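Local coordinates for alcohol dehydrogenase, zinc-containing (Thermotoga maritima, PDB 1VJ0) that catalyses, as a zinc-containing alcohol dehydrogenase of the medium-chain family, the interconversion of alcohols with aldehydes or ketones, at the interface of chains A and B and the interface of chains A and C. Coordinates in Å, arbitrary orientation; residue numbers count along the deposited sequence, not the author numbering. Chains: chain A/B/C, alcohol dehydrogenase, zinc-containing.

Contact 1: the interface of chains A and B. Residues chain A 184, 188, 334, 337-338; chain B 192-193, 195-196.
The phenol oxygen OH of A:Tyr184 is gripped from both chains of this zinc-dependent alcohol dehydrogenase: it is hydrogen-bonded to the hydroxyl OG of B:Ser193 at 2.6 Å and donates to OD1 of A:Asp188 at 2.8 Å. Here helices 170-188 and 329-340 of chain A meet the 192-196 loop of chain B, in a two-fold symmetric interface of the deposited assembly that may or may not form in solution. With CG anti to the backbone N (chi1 -174°), the tyrosine ring carries its OH out to the serine, which lies at the ring's edge, in its plane; OD1 is met from above the carboxylate, 42° out of plane. OG also accepts the N-H of B:Ala195. CB of A:Lys334 packs over one face of the ring and touches the methyl CB of B:Ala195 at 3.8 Å. The lysine chain, extended beyond CG, suits a long reach: NZ ends in a long salt bridge, 3.9 Å from OE1 of B:Glu192, and water 3 joins the charged tips. Water 2 ties NZ to OD1 of A:Asp188 and to N of B:Ser193. CD1 of A:Ile338 also packs on the small B:Ala195 methyl. Beyond it, water 1 links OG of A:Ser337 to N of B:Gly196, 2.8 Å from that nitrogen.

Contact 2: the interface of chains A and C. Residues chain A 299-300, 323-325; chain C 290, 311, 315-316, 318.
A:Trp325 lies against chain C with C:Arg290 and C:Leu316 on one face of its indole, in an interface that resembles the coenzyme-domain dimer contact of medium-chain dehydrogenases and is likely to be its counterpart. The ring contacts are of two kinds. NH2 of the guanidinium sits 3.3 Å from the centroid of the five-membered ring, a cation-pi contact in which the planes stand 64° apart, so a nitrogen rather than the flat face is turned to the indole. Over the six-membered ring comes the methyl CD1 of C:Leu316, 3.9 Å from the centroid.

Hydrogen bonds fix both partners. NE and NH2 of C:Arg290 grip the carbonyl O of C:Leu316 side-on, in the guanidinium plane, which limits rotation of the cation. With CG of A:Trp325 anti to the backbone N (chi1 -176°), the indole swings onto chain C, while its backbone N gives a nearly straight bond (167° at H) to OD1 of C:Asn318, 2.8 Å away.

Packing and water complete the patch. The branched C:Val315 presses CG1 on the carbonyl O of A:Val299, and CG1 of A:Val299 touches CB of C:Tyr311. CE1 of C:Tyr311 lies against the A:Ala300 peptide, and water 4 links its phenol OH, 2.7 Å away, to the carbonyl O of A:Ala300.

Contact 3: the interface of chains A and C. Residues chain A 123, 125-126, 321-323; chain C 291, 317-320.
A:Lys322 reaches over chain C from strand 320-323, where it forms an antiparallel bridge with C:Thr320 of the same strand in the partner; such strand pairing about a two-fold axis is the usual dimer seam of medium-chain alcohol dehydrogenases, and this pair is probably its counterpart. From CB, CG leaves anti to the backbone N (chi1 174°), and the bend at chi2 (74°) turns the rest of the chain along the C:Asn318 to C:Thr320 segment. CD then passes close to the hydroxyl OG1 of C:Thr320, CE packs 3.3 Å from the amide nitrogen ND2 of C:Asn318, and NZ donates twice: to the carbonyl O of C:Asn318 at 2.9 Å, from above the carbonyl plane, and to OG1 of C:Thr320 at 3.0 Å. A long amine suits this place because its methylenes lie along the partner while the tip gives several protons. An alanine here would probably leave the C:Asn318 carbonyl and the C:Thr320 hydroxyl without this donor and open a gap beside ND2. Next along the strand, N of A:Gly323 bonds to O of C:Ala319 at 2.8 Å.

On the far side, the side chains of A:Tyr125 and C:Asn318 cross at about a right angle, ring and amide planes 42° apart, with CE2 nearest the amide. A:Leu126 splits its branches: CD1 rests on CA of C:Gly291, whose lack of a side chain suits the approach, and CD2 lies 3.6 Å from CB of C:Asn318.

Contact 1: the interface of chains A and B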
ATOM      1  N   TYR A 184      13.024 -12.880  -3.125  1.00 28.93           N
ATOM      2  CA  TYR A 184      11.669 -12.671  -2.645  1.00 27.63           C
ATOM      3  C   TYR A 184      11.467 -11.248  -2.136  1.00 27.01           C
ATOM      4  O   TYR A 184      10.490 -10.568  -2.505  1.00 26.08           O
ATOM      5  CB  TYR A 184      11.167 -13.767  -1.644  1.00 27.30           C
ATOM      6  CG  TYR A 184       9.734 -13.443  -1.394  1.00 27.26           C
ATOM      7  CD1 TYR A 184       8.779 -13.758  -2.331  1.00 29.51           C
ATOM      8  CD2 TYR A 184       9.365 -12.672  -0.310  1.00 26.26           C
ATOM      9  CE1 TYR A 184       7.477 -13.332  -2.194  1.00 29.87           C
ATOM     10  CE2 TYR A 184       8.048 -12.254  -0.151  1.00 27.78           C
ATOM     11  CZ  TYR A 184       7.126 -12.576  -1.095  1.00 28.80           C
ATOM     12  OH  TYR A 184       5.842 -12.120  -0.937  1.00 32.01           O
ATOM     13  N   ASP A 188       8.646  -8.621  -3.260  1.00 28.89           N
ATOM     14  CA  ASP A 188       7.675  -8.238  -2.233  1.00 29.97           C
ATOM     15  C   ASP A 188       7.573  -6.726  -2.126  1.00 30.67           C
ATOM     16  O   ASP A 188       6.561  -6.220  -1.678  1.00 30.62           O
ATOM     17  CB  ASP A 188       8.116  -8.793  -0.883  1.00 29.00           C
ATOM     18  CG  ASP A 188       7.035  -8.798   0.134  1.00 30.91           C
ATOM     19  OD1 ASP A 188       5.968  -9.424  -0.096  1.00 28.78           O
ATOM     20  OD2 ASP A 188       7.207  -8.232   1.236  1.00 31.69           O
ATOM     21  N   LYS A 334       7.823 -16.987   3.279  1.00 28.92           N
ATOM     22  CA  LYS A 334       7.213 -16.961   1.951  1.00 29.31           C
ATOM     23  C   LYS A 334       8.108 -17.589   0.889  1.00 28.13           C
ATOM     24  O   LYS A 334       7.641 -18.192  -0.087  1.00 26.60           O
ATOM     25  CB  LYS A 334       6.808 -15.537   1.581  1.00 30.25           C
ATOM     26  CG  LYS A 334       5.866 -14.924   2.575  1.00 32.06           C
ATOM     27  CD  LYS A 334       5.621 -13.437   2.343  1.00 30.48           C
ATOM     28  CE  LYS A 334       4.796 -12.867   3.510  1.00 36.95           C
ATOM     29  NZ  LYS A 334       4.699 -11.337   3.579  1.00 37.45           N
ATOM     30  N   SER A 337       7.726 -21.277   1.186  1.00 26.41           N
ATOM     31  CA  SER A 337       6.466 -21.725   0.523  1.00 27.84           C
ATOM     32  C   SER A 337       6.602 -21.809  -1.006  1.00 27.05           C
ATOM     33  O   SER A 337       6.238 -22.830  -1.618  1.00 25.88           O
ATOM     34  CB  SER A 337       5.270 -20.856   0.947  1.00 28.80           C
ATOM     35  OG  SER A 337       4.075 -21.242   0.256  1.00 35.35           O
ATOM     36  N   ILE A 338       7.137 -20.758  -1.625  1.00 26.62           N
ATOM     37  CA  ILE A 338       7.326 -20.779  -3.088  1.00 27.18           C
ATOM     38  C   ILE A 338       8.269 -21.906  -3.499  1.00 25.65           C
ATOM     39  O   ILE A 338       8.021 -22.656  -4.456  1.00 25.63           O
ATOM     40  CB  ILE A 338       7.835 -19.425  -3.586  1.00 26.59           C
ATOM     41  CG1 ILE A 338       6.735 -18.365  -3.456  1.00 29.11           C
ATOM     42  CG2 ILE A 338       8.256 -19.488  -5.051  1.00 27.23           C
ATOM     43  CD1 ILE A 338       7.322 -16.895  -3.555  1.00 31.38           C
TER
ATOM     44  N   GLU B 192      -1.155  -7.587   0.289  1.00 30.61           N
ATOM     45  CA  GLU B 192       0.070  -8.323   0.405  1.00 32.36           C
ATOM     46  C   GLU B 192       0.140  -9.323  -0.726  1.00 30.13           C
ATOM     47  O   GLU B 192      -0.866  -9.569  -1.408  1.00 30.57           O
ATOM     48  CB  GLU B 192       0.021  -9.164   1.679  1.00 33.47           C
ATOM     49  CG  GLU B 192      -0.156  -8.403   2.951  1.00 40.05           C
ATOM     50  CD  GLU B 192       0.462  -9.153   4.111  1.00 48.93           C
ATOM     51  OE1 GLU B 192       0.974 -10.299   3.913  1.00 54.47           O
ATOM     52  OE2 GLU B 192       0.460  -8.579   5.227  1.00 59.65           O
ATOM     53  N   SER B 193       1.289  -9.959  -0.863  1.00 29.65           N
ATOM     54  CA  SER B 193       1.410 -11.110  -1.775  1.00 29.45           C
ATOM     55  C   SER B 193       0.660 -12.312  -1.173  1.00 30.01           C
ATOM     56  O   SER B 193       0.396 -12.373   0.070  1.00 27.85           O
ATOM     57  CB  SER B 193       2.864 -11.447  -2.079  1.00 29.53           C
ATOM     58  OG  SER B 193       3.323 -12.509  -1.296  1.00 32.11           O
ATOM     59  N   ALA B 195       1.903 -15.316  -1.465  1.00 27.39           N
ATOM     60  CA  ALA B 195       2.898 -16.335  -1.116  1.00 27.20           C
ATOM     61  C   ALA B 195       2.662 -16.785   0.355  1.00 28.51           C
ATOM     62  O   ALA B 195       2.494 -15.956   1.225  1.00 27.16           O
ATOM     63  CB  ALA B 195       4.324 -15.803  -1.308  1.00 26.08           C
ATOM     64  N   GLY B 196       2.612 -18.089   0.609  1.00 28.50           N
ATOM     65  CA  GLY B 196       2.490 -18.553   1.964  1.00 29.20           C
ATOM     66  C   GLY B 196       1.104 -18.444   2.570  1.00 29.36           C
ATOM     67  O   GLY B 196       0.927 -18.802   3.737  1.00 31.33           O
TER
HETATM   68  O   HOH W   1       2.926 -19.880  -1.553  1.00 29.85           O
HETATM   69  O   HOH W   2       3.630  -9.661   1.216  1.00 31.31           O
HETATM   70  O   HOH W   3       3.149 -11.001   5.642  1.00 49.03           O

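Contact 2: the interface of chains A and C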
ATOM      1  N   VAL A 299      24.131  -5.960  -6.455  1.00 29.51           N
ATOM      2  CA  VAL A 299      25.350  -5.246  -6.056  1.00 29.21           C
ATOM      3  C   VAL A 299      25.596  -5.462  -4.565  1.00 29.81           C
ATOM      4  O   VAL A 299      24.750  -5.130  -3.706  1.00 29.45           O
ATOM      5  CB  VAL A 299      25.283  -3.775  -6.367  1.00 29.07           C
ATOM      6  CG1 VAL A 299      26.533  -3.098  -5.917  1.00 28.77           C
ATOM      7  CG2 VAL A 299      25.019  -3.541  -7.879  1.00 30.32           C
ATOM      8  N   ALA A 300      26.751  -6.018  -4.272  1.00 29.43           N
ATOM      9  CA  ALA A 300      27.073  -6.519  -2.937  1.00 30.38           C
ATOM     10  C   ALA A 300      28.353  -5.939  -2.299  1.00 30.66           C
ATOM     11  O   ALA A 300      28.693  -6.279  -1.169  1.00 32.08           O
ATOM     12  CB  ALA A 300      27.150  -8.013  -2.961  1.00 30.85           C
ATOM     13  N   GLY A 323      16.482  -0.126  -3.451  1.00 26.81           N
ATOM     14  CA  GLY A 323      17.546  -1.042  -3.089  1.00 27.67           C
ATOM     15  C   GLY A 323      17.019  -2.098  -2.129  1.00 27.65           C
ATOM     16  O   GLY A 323      16.150  -1.805  -1.288  1.00 26.77           O
ATOM     17  N   ILE A 324      17.573  -3.309  -2.219  1.00 27.00           N
ATOM     18  CA  ILE A 324      17.132  -4.460  -1.436  1.00 27.04           C
ATOM     19  C   ILE A 324      18.287  -4.995  -0.565  1.00 29.57           C
ATOM     20  O   ILE A 324      19.334  -5.430  -1.090  1.00 28.51           O
ATOM     21  CB  ILE A 324      16.579  -5.596  -2.366  1.00 27.94           C
ATOM     22  CG1 ILE A 324      15.523  -5.057  -3.306  1.00 27.17           C
ATOM     23  CG2 ILE A 324      16.099  -6.788  -1.525  1.00 26.64           C
ATOM     24  CD1 ILE A 324      14.295  -4.519  -2.655  1.00 30.04           C
ATOM     25  N   TRP A 325      18.119  -4.898   0.750  1.00 29.16           N
ATOM     26  CA  TRP A 325      19.095  -5.388   1.688  1.00 29.61           C
ATOM     27  C   TRP A 325      18.577  -6.684   2.352  1.00 28.88           C
ATOM     28  O   TRP A 325      17.590  -6.644   3.095  1.00 29.09           O
ATOM     29  CB  TRP A 325      19.408  -4.342   2.769  1.00 29.95           C
ATOM     30  CG  TRP A 325      20.498  -4.825   3.666  1.00 30.26           C
ATOM     31  CD1 TRP A 325      20.435  -5.097   5.009  1.00 30.40           C
ATOM     32  CD2 TRP A 325      21.808  -5.110   3.261  1.00 31.05           C
ATOM     33  NE1 TRP A 325      21.652  -5.540   5.455  1.00 32.78           N
ATOM     34  CE2 TRP A 325      22.519  -5.552   4.397  1.00 31.24           C
ATOM     35  CE3 TRP A 325      22.484  -5.009   2.028  1.00 31.39           C
ATOM     36  CZ2 TRP A 325      23.857  -5.932   4.346  1.00 33.50           C
ATOM     37  CZ3 TRP A 325      23.815  -5.419   1.965  1.00 33.28           C
ATOM     38  CH2 TRP A 325      24.491  -5.857   3.134  1.00 32.49           C
TER
ATOM     39  N   ARG C 290      18.679   4.476   6.504  1.00 26.24           N
ATOM     40  CA  ARG C 290      18.409   3.165   5.974  1.00 27.50           C
ATOM     41  C   ARG C 290      16.891   2.925   5.973  1.00 27.12           C
ATOM     42  O   ARG C 290      16.215   3.139   7.004  1.00 27.02           O
ATOM     43  CB  ARG C 290      19.110   2.116   6.814  1.00 26.55           C
ATOM     44  CG  ARG C 290      20.571   2.197   6.759  1.00 28.82           C
ATOM     45  CD  ARG C 290      21.176   0.976   7.366  1.00 33.37           C
ATOM     46  NE  ARG C 290      21.366  -0.121   6.425  1.00 32.80           N
ATOM     47  CZ  ARG C 290      21.504  -1.382   6.797  1.00 32.76           C
ATOM     48  NH1 ARG C 290      21.348  -1.745   8.083  1.00 30.51           N
ATOM     49  NH2 ARG C 290      21.766  -2.299   5.889  1.00 32.70           N
ATOM     50  N   TYR C 311      25.855   0.725  -4.376  1.00 26.77           N
ATOM     51  CA  TYR C 311      25.912  -0.031  -3.122  1.00 27.67           C
ATOM     52  C   TYR C 311      25.504   0.793  -1.922  1.00 28.03           C
ATOM     53  O   TYR C 311      24.558   0.471  -1.209  1.00 28.33           O
ATOM     54  CB  TYR C 311      27.291  -0.592  -2.888  1.00 27.52           C
ATOM     55  CG  TYR C 311      27.340  -1.474  -1.671  1.00 27.78           C
ATOM     56  CD1 TYR C 311      26.582  -2.651  -1.628  1.00 27.52           C
ATOM     57  CD2 TYR C 311      28.105  -1.143  -0.572  1.00 26.03           C
ATOM     58  CE1 TYR C 311      26.617  -3.497  -0.548  1.00 29.76           C
ATOM     59  CE2 TYR C 311      28.140  -2.010   0.563  1.00 28.94           C
ATOM     60  CZ  TYR C 311      27.398  -3.187   0.543  1.00 29.50           C
ATOM     61  OH  TYR C 311      27.365  -4.086   1.610  1.00 29.69           O
ATOM     62  N   VAL C 315      21.435  -0.013  -2.255  1.00 26.24           N
ATOM     63  CA  VAL C 315      21.395  -1.405  -1.818  1.00 26.42           C
ATOM     64  C   VAL C 315      21.550  -1.535  -0.272  1.00 27.92           C
ATOM     65  O   VAL C 315      20.634  -2.035   0.423  1.00 25.88           O
ATOM     66  CB  VAL C 315      22.386  -2.311  -2.538  1.00 25.90           C
ATOM     67  CG1 VAL C 315      22.308  -3.715  -2.017  1.00 27.92           C
ATOM     68  CG2 VAL C 315      22.126  -2.406  -4.034  1.00 27.02           C
ATOM     69  N   LEU C 316      22.700  -1.096   0.245  1.00 28.72           N
ATOM     70  CA  LEU C 316      22.978  -1.174   1.664  1.00 29.42           C
ATOM     71  C   LEU C 316      21.975  -0.358   2.477  1.00 29.66           C
ATOM     72  O   LEU C 316      21.648  -0.726   3.599  1.00 28.28           O
ATOM     73  CB  LEU C 316      24.399  -0.679   1.932  1.00 29.45           C
ATOM     74  CG  LEU C 316      24.917  -0.667   3.368  1.00 31.02           C
ATOM     75  CD1 LEU C 316      24.906  -2.053   3.998  1.00 30.70           C
ATOM     76  CD2 LEU C 316      26.307  -0.074   3.380  1.00 31.48           C
ATOM     77  N   ASN C 318      18.825   0.128   1.526  1.00 28.09           N
ATOM     78  CA  ASN C 318      17.484  -0.335   1.263  1.00 27.86           C
ATOM     79  C   ASN C 318      16.625   0.913   1.030  1.00 27.87           C
ATOM     80  O   ASN C 318      15.526   1.008   1.516  1.00 27.80           O
ATOM     81  CB  ASN C 318      16.928  -1.233   2.396  1.00 26.95           C
ATOM     82  CG  ASN C 318      15.750  -2.145   1.953  1.00 27.39           C
ATOM     83  OD1 ASN C 318      15.952  -3.333   1.672  1.00 26.80           O
ATOM     84  ND2 ASN C 318      14.513  -1.616   1.964  1.00 27.75           N
TER
HETATM   85  O   HOH W   4      27.202  -6.739   0.951  1.00 34.92           O

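Contact 3: the interface of chains A and C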
ATOM      1  N   GLU A 123      11.164  -2.938   9.774  1.00 27.57           N
ATOM      2  CA  GLU A 123      12.146  -3.336   8.779  1.00 27.50           C
ATOM      3  C   GLU A 123      13.323  -4.038   9.462  1.00 27.23           C
ATOM      4  O   GLU A 123      14.434  -3.531   9.464  1.00 26.82           O
ATOM      5  CB  GLU A 123      12.659  -2.080   8.060  1.00 27.26           C
ATOM      6  CG  GLU A 123      11.597  -1.302   7.309  1.00 27.54           C
ATOM      7  CD  GLU A 123      11.960   0.156   7.015  1.00 29.58           C
ATOM      8  OE1 GLU A 123      12.631   0.855   7.812  1.00 26.69           O
ATOM      9  OE2 GLU A 123      11.505   0.633   5.964  1.00 32.21           O
ATOM     10  N   TYR A 125      15.279  -6.404   8.681  1.00 26.98           N
ATOM     11  CA  TYR A 125      16.464  -6.645   7.821  1.00 26.00           C
ATOM     12  C   TYR A 125      17.429  -5.473   7.969  1.00 25.92           C
ATOM     13  O   TYR A 125      18.642  -5.595   7.676  1.00 25.25           O
ATOM     14  CB  TYR A 125      16.039  -6.905   6.337  1.00 26.11           C
ATOM     15  CG  TYR A 125      14.922  -6.037   5.845  1.00 24.53           C
ATOM     16  CD1 TYR A 125      13.580  -6.388   6.030  1.00 27.40           C
ATOM     17  CD2 TYR A 125      15.195  -4.816   5.261  1.00 27.45           C
ATOM     18  CE1 TYR A 125      12.565  -5.529   5.647  1.00 25.79           C
ATOM     19  CE2 TYR A 125      14.190  -3.967   4.857  1.00 26.63           C
ATOM     20  CZ  TYR A 125      12.886  -4.314   5.077  1.00 27.62           C
ATOM     21  OH  TYR A 125      11.944  -3.396   4.668  1.00 26.65           O
ATOM     22  N   LEU A 126      16.929  -4.309   8.409  1.00 25.34           N
ATOM     23  CA  LEU A 126      17.803  -3.124   8.622  1.00 25.18           C
ATOM     24  C   LEU A 126      18.359  -2.930  10.062  1.00 26.07           C
ATOM     25  O   LEU A 126      19.025  -1.938  10.361  1.00 26.48           O
ATOM     26  CB  LEU A 126      17.128  -1.823   8.157  1.00 25.12           C
ATOM     27  CG  LEU A 126      16.608  -1.808   6.723  1.00 22.42           C
ATOM     28  CD1 LEU A 126      15.876  -0.535   6.347  1.00 20.11           C
ATOM     29  CD2 LEU A 126      17.726  -2.105   5.787  1.00 26.08           C
ATOM     30  N   PHE A 321      13.256   3.371  -7.988  1.00 26.92           N
ATOM     31  CA  PHE A 321      14.445   2.520  -7.792  1.00 28.38           C
ATOM     32  C   PHE A 321      14.482   2.162  -6.330  1.00 29.15           C
ATOM     33  O   PHE A 321      14.390   3.061  -5.440  1.00 29.11           O
ATOM     34  CB  PHE A 321      15.761   3.251  -8.124  1.00 28.09           C
ATOM     35  CG  PHE A 321      15.998   3.477  -9.641  1.00 27.57           C
ATOM     36  CD1 PHE A 321      15.156   4.284 -10.377  1.00 29.03           C
ATOM     37  CD2 PHE A 321      17.121   2.956 -10.274  1.00 27.34           C
ATOM     38  CE1 PHE A 321      15.399   4.526 -11.748  1.00 29.49           C
ATOM     39  CE2 PHE A 321      17.324   3.163 -11.633  1.00 28.40           C
ATOM     40  CZ  PHE A 321      16.482   3.956 -12.358  1.00 28.37           C
ATOM     41  N   LYS A 322      14.524   0.880  -6.041  1.00 27.88           N
ATOM     42  CA  LYS A 322      14.415   0.435  -4.658  1.00 28.60           C
ATOM     43  C   LYS A 322      15.565  -0.501  -4.356  1.00 28.37           C
ATOM     44  O   LYS A 322      15.621  -1.562  -4.941  1.00 27.40           O
ATOM     45  CB  LYS A 322      13.091  -0.320  -4.487  1.00 30.62           C
ATOM     46  CG  LYS A 322      12.848  -0.982  -3.148  1.00 33.98           C
ATOM     47  CD  LYS A 322      12.520   0.055  -2.097  1.00 36.45           C
ATOM     48  CE  LYS A 322      12.941  -0.370  -0.718  1.00 39.80           C
ATOM     49  NZ  LYS A 322      12.976   0.787   0.260  1.00 39.79           N
ATOM     50  N   GLY A 323      16.482  -0.126  -3.451  1.00 26.81           N
ATOM     51  CA  GLY A 323      17.546  -1.042  -3.089  1.00 27.67           C
ATOM     52  C   GLY A 323      17.019  -2.098  -2.129  1.00 27.65           C
ATOM     53  O   GLY A 323      16.150  -1.805  -1.288  1.00 26.77           O
TER
ATOM     54  N   GLY C 291      16.383   2.567   4.811  1.00 28.04           N
ATOM     55  CA  GLY C 291      14.951   2.410   4.562  1.00 28.89           C
ATOM     56  C   GLY C 291      14.235   3.694   4.199  1.00 29.56           C
ATOM     57  O   GLY C 291      13.009   3.699   4.101  1.00 29.35           O
ATOM     58  N   LYS C 317      21.504   0.756   1.904  1.00 28.88           N
ATOM     59  CA  LYS C 317      20.541   1.609   2.545  1.00 30.12           C
ATOM     60  C   LYS C 317      19.083   1.098   2.429  1.00 29.53           C
ATOM     61  O   LYS C 317      18.184   1.586   3.138  1.00 29.82           O
ATOM     62  CB  LYS C 317      20.699   3.024   1.927  1.00 30.69           C
ATOM     63  CG  LYS C 317      20.276   4.136   2.737  1.00 33.25           C
ATOM     64  CD  LYS C 317      20.753   5.488   2.110  1.00 34.55           C
ATOM     65  CE  LYS C 317      22.178   5.882   2.573  1.00 34.66           C
ATOM     66  NZ  LYS C 317      22.157   6.867   3.612  1.00 34.33           N
ATOM     67  N   ASN C 318      18.825   0.128   1.526  1.00 28.09           N
ATOM     68  CA  ASN C 318      17.484  -0.335   1.263  1.00 27.86           C
ATOM     69  C   ASN C 318      16.625   0.913   1.030  1.00 27.87           C
ATOM     70  O   ASN C 318      15.526   1.008   1.516  1.00 27.80           O
ATOM     71  CB  ASN C 318      16.928  -1.233   2.396  1.00 26.95           C
ATOM     72  CG  ASN C 318      15.750  -2.145   1.953  1.00 27.39           C
ATOM     73  OD1 ASN C 318      15.952  -3.333   1.672  1.00 26.80           O
ATOM     74  ND2 ASN C 318      14.513  -1.616   1.964  1.00 27.75           N
ATOM     75  N   ALA C 319      17.155   1.854   0.248  1.00 27.97           N
ATOM     76  CA  ALA C 319      16.473   3.124  -0.006  1.00 27.38           C
ATOM     77  C   ALA C 319      15.516   3.062  -1.200  1.00 27.65           C
ATOM     78  O   ALA C 319      15.678   2.269  -2.137  1.00 27.28           O
ATOM     79  CB  ALA C 319      17.527   4.200  -0.226  1.00 27.49           C
ATOM     80  N   THR C 320      14.506   3.934  -1.171  1.00 28.48           N
ATOM     81  CA  THR C 320      13.640   4.182  -2.316  1.00 28.27           C
ATOM     82  C   THR C 320      13.993   5.517  -2.872  1.00 28.85           C
ATOM     83  O   THR C 320      13.953   6.547  -2.130  1.00 29.27           O
ATOM     84  CB  THR C 320      12.132   4.224  -1.915  1.00 29.55           C
ATOM     85  OG1 THR C 320      11.755   3.009  -1.288  1.00 29.31           O
ATOM     86  CG2 THR C 320      11.218   4.255  -3.154  1.00 28.48           C
TER

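Contacts 2 and 3 are neighbours in the A-C interface, with C-alpha centres about 6 Å apart. They share A:Gly323, whose N-H bonds in contact 3, and C:Asn318, which offers OD1 in contact 2 and its carbonyl O in contact 3. Contact 1 lies about 20 Å from contact 2 and 19 Å from contact 3, between C-alpha centres, and faces another chain, so chain A meets B and C through separate surfaces. Strand 320-323 runs through contacts 2 and 3, and helix 310-315 joins contact 2. Both two-fold interfaces could build the four-chain assembly as a dimer of dimers, although the structure alone does not show its state in solution.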